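(S)-2-haloacid dehalogenase 4A (Burkholderia cepacia, PDB 2NO4) catalyses the hydrolytic dehalogenation of short-chain (S)-2-haloalkanoic acids, inverting the configuration to give (R)-2-hydroxyalkanoic acids and halide. Local coordinates at residues F80-Y85 against G92-L97. Numbering follows the deposited sequence.
Sequences FALRTY and GLKDRL. With SO4 (sulfate ion), chain J.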
# COMPACT_ATOMS: atom_id res chain seq x y z
N PHE B 80 3.27 -12.01 -9.33
CA PHE B 80 1.96 -12.06 -8.70
C PHE B 80 0.83 -11.60 -9.65
O PHE B 80 -0.23 -12.25 -9.68
CB PHE B 80 1.93 -11.24 -7.41
CG PHE B 80 0.60 -11.21 -6.77
CD1 PHE B 80 0.17 -12.28 -5.98
CD2 PHE B 80 -0.27 -10.13 -7.01
CE1 PHE B 80 -1.11 -12.26 -5.39
CE2 PHE B 80 -1.55 -10.11 -6.43
CZ PHE B 80 -1.96 -11.18 -5.62
N ALA B 81 1.05 -10.49 -10.36
CA ALA B 81 0.03 -9.93 -11.26
C ALA B 81 -0.22 -10.87 -12.45
O ALA B 81 -1.37 -11.10 -12.84
CB ALA B 81 0.38 -8.44 -11.70
N LEU B 82 0.86 -11.43 -13.01
CA LEU B 82 0.74 -12.39 -14.11
C LEU B 82 -0.03 -13.64 -13.72
O LEU B 82 -0.88 -14.09 -14.49
CB LEU B 82 2.14 -12.80 -14.65
CG LEU B 82 2.91 -11.72 -15.39
CD1 LEU B 82 4.34 -12.25 -15.66
CD2 LEU B 82 2.24 -11.33 -16.69
N ARG B 83 0.28 -14.22 -12.55
CA ARG B 83 -0.48 -15.38 -12.03
C ARG B 83 -1.96 -15.03 -11.72
O ARG B 83 -2.86 -15.81 -11.96
CB ARG B 83 0.20 -15.93 -10.76
CG ARG B 83 1.57 -16.50 -10.99
CD ARG B 83 2.30 -16.74 -9.65
NE ARG B 83 3.50 -17.54 -9.87
CZ ARG B 83 4.39 -17.84 -8.92
NH1 ARG B 83 4.23 -17.35 -7.68
NH2 ARG B 83 5.44 -18.60 -9.22
N THR B 84 -2.20 -13.83 -11.19
CA THR B 84 -3.56 -13.40 -10.86
C THR B 84 -4.42 -13.42 -12.12
O THR B 84 -5.58 -13.87 -12.08
CB THR B 84 -3.52 -11.99 -10.22
OG1 THR B 84 -2.90 -12.08 -8.93
CG2 THR B 84 -4.93 -11.39 -10.06
N TYR B 85 -3.84 -12.96 -13.23
CA TYR B 85 -4.55 -12.89 -14.52
C TYR B 85 -4.51 -14.18 -15.34
O TYR B 85 -5.02 -14.23 -16.48
CB TYR B 85 -4.18 -11.60 -15.31
CG TYR B 85 -4.86 -10.42 -14.65
CD1 TYR B 85 -4.22 -9.68 -13.64
CD2 TYR B 85 -6.20 -10.13 -14.95
CE1 TYR B 85 -4.87 -8.64 -12.98
CE2 TYR B 85 -6.87 -9.09 -14.32
CZ TYR B 85 -6.22 -8.36 -13.34
OH TYR B 85 -6.93 -7.38 -12.71
N GLY B 92 7.91 -15.87 -20.72
CA GLY B 92 8.27 -14.95 -21.81
C GLY B 92 7.82 -13.51 -21.57
O GLY B 92 8.57 -12.54 -21.76
N LEU B 93 6.58 -13.38 -21.11
CA LEU B 93 5.98 -12.11 -20.74
C LEU B 93 6.74 -11.42 -19.60
O LEU B 93 7.05 -10.22 -19.69
CB LEU B 93 4.51 -12.37 -20.35
CG LEU B 93 3.35 -11.62 -20.96
CD1 LEU B 93 3.58 -11.12 -22.41
CD2 LEU B 93 2.08 -12.48 -20.81
N LYS B 94 7.08 -12.19 -18.55
CA LYS B 94 7.87 -11.65 -17.43
C LYS B 94 9.20 -11.03 -17.89
O LYS B 94 9.52 -9.89 -17.52
CB LYS B 94 8.11 -12.72 -16.36
CG LYS B 94 8.71 -12.18 -15.09
CD LYS B 94 8.75 -13.27 -14.03
CE LYS B 94 9.68 -12.85 -12.92
NZ LYS B 94 9.69 -13.82 -11.79
N ASP B 95 9.96 -11.78 -18.69
CA ASP B 95 11.22 -11.28 -19.25
C ASP B 95 11.02 -10.00 -20.03
O ASP B 95 11.75 -9.03 -19.83
CB ASP B 95 11.87 -12.35 -20.16
CG ASP B 95 12.31 -13.61 -19.40
OD1 ASP B 95 12.48 -13.57 -18.15
OD2 ASP B 95 12.51 -14.67 -20.06
N ARG B 96 10.05 -9.99 -20.94
CA ARG B 96 9.71 -8.81 -21.75
C ARG B 96 9.32 -7.60 -20.92
O ARG B 96 9.76 -6.46 -21.16
CB ARG B 96 8.55 -9.12 -22.71
CG ARG B 96 8.99 -9.84 -23.99
CD ARG B 96 7.79 -9.99 -24.95
NE ARG B 96 7.56 -8.74 -25.69
CZ ARG B 96 7.95 -8.54 -26.95
NH1 ARG B 96 8.54 -9.52 -27.63
NH2 ARG B 96 7.72 -7.36 -27.53
N LEU B 97 8.48 -7.84 -19.92
CA LEU B 97 7.95 -6.72 -19.09
C LEU B 97 9.01 -6.15 -18.12
O LEU B 97 9.11 -4.93 -17.95
CB LEU B 97 6.66 -7.16 -18.39
CG LEU B 97 5.41 -7.31 -19.29
CD1 LEU B 97 4.20 -7.77 -18.47
CD2 LEU B 97 5.09 -6.01 -19.98
S SO4 J . 4.71 -19.29 -12.94
O1 SO4 J . 5.37 -19.37 -14.24
O2 SO4 J . 5.68 -19.50 -11.87
O3 SO4 J . 4.16 -17.95 -12.81
O4 SO4 J . 3.68 -20.32 -12.79
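Leu-82 projects from helix 70-84 between Leu-93, Lys-94 and Leu-97 of helix 90-102, a compact example of how a leucine knob joins the two arms of a helical hairpin; Arg-90 completes the set of residues around it. The hairpin belongs to the helical part of this HAD-superfamily enzyme, apart from the parallel sheet of its Rossmann-like core. The two short segments run roughly antiparallel, at 141°, with axes 11.0 Å apart, and no hydrogen bond joins them. On the buried side the leucine divides its work between its two methyls. CD1 lies against the root of Lys-94, 3.9 Å from CB, while CD2 is more loosely placed, 4.3 Å from CD2 of Leu-93 and 4.4 Å from CD1 of Leu-97. Leu-78, one turn earlier on the first helix, continues the packing against Lys-94 and Leu-97.

The other side is polar and partly open to solvent. With CG anti to the backbone N (chi1 -170°) and the chain extended beyond it, Lys-94 carries NZ back along helix 70-84 to Thr-79 and to a salt bridge with Asp-75. Beside it Arg-83 holds a sulfate, probably from the crystallisation liquor, which Arg-90 NE also binds. The anion meets the guanidinium at its edge: NE donates to sulfate O3 at 3.0 Å, and NH2 to sulfate O2 at 2.8 Å along an almost straight N-H...O line of 176°.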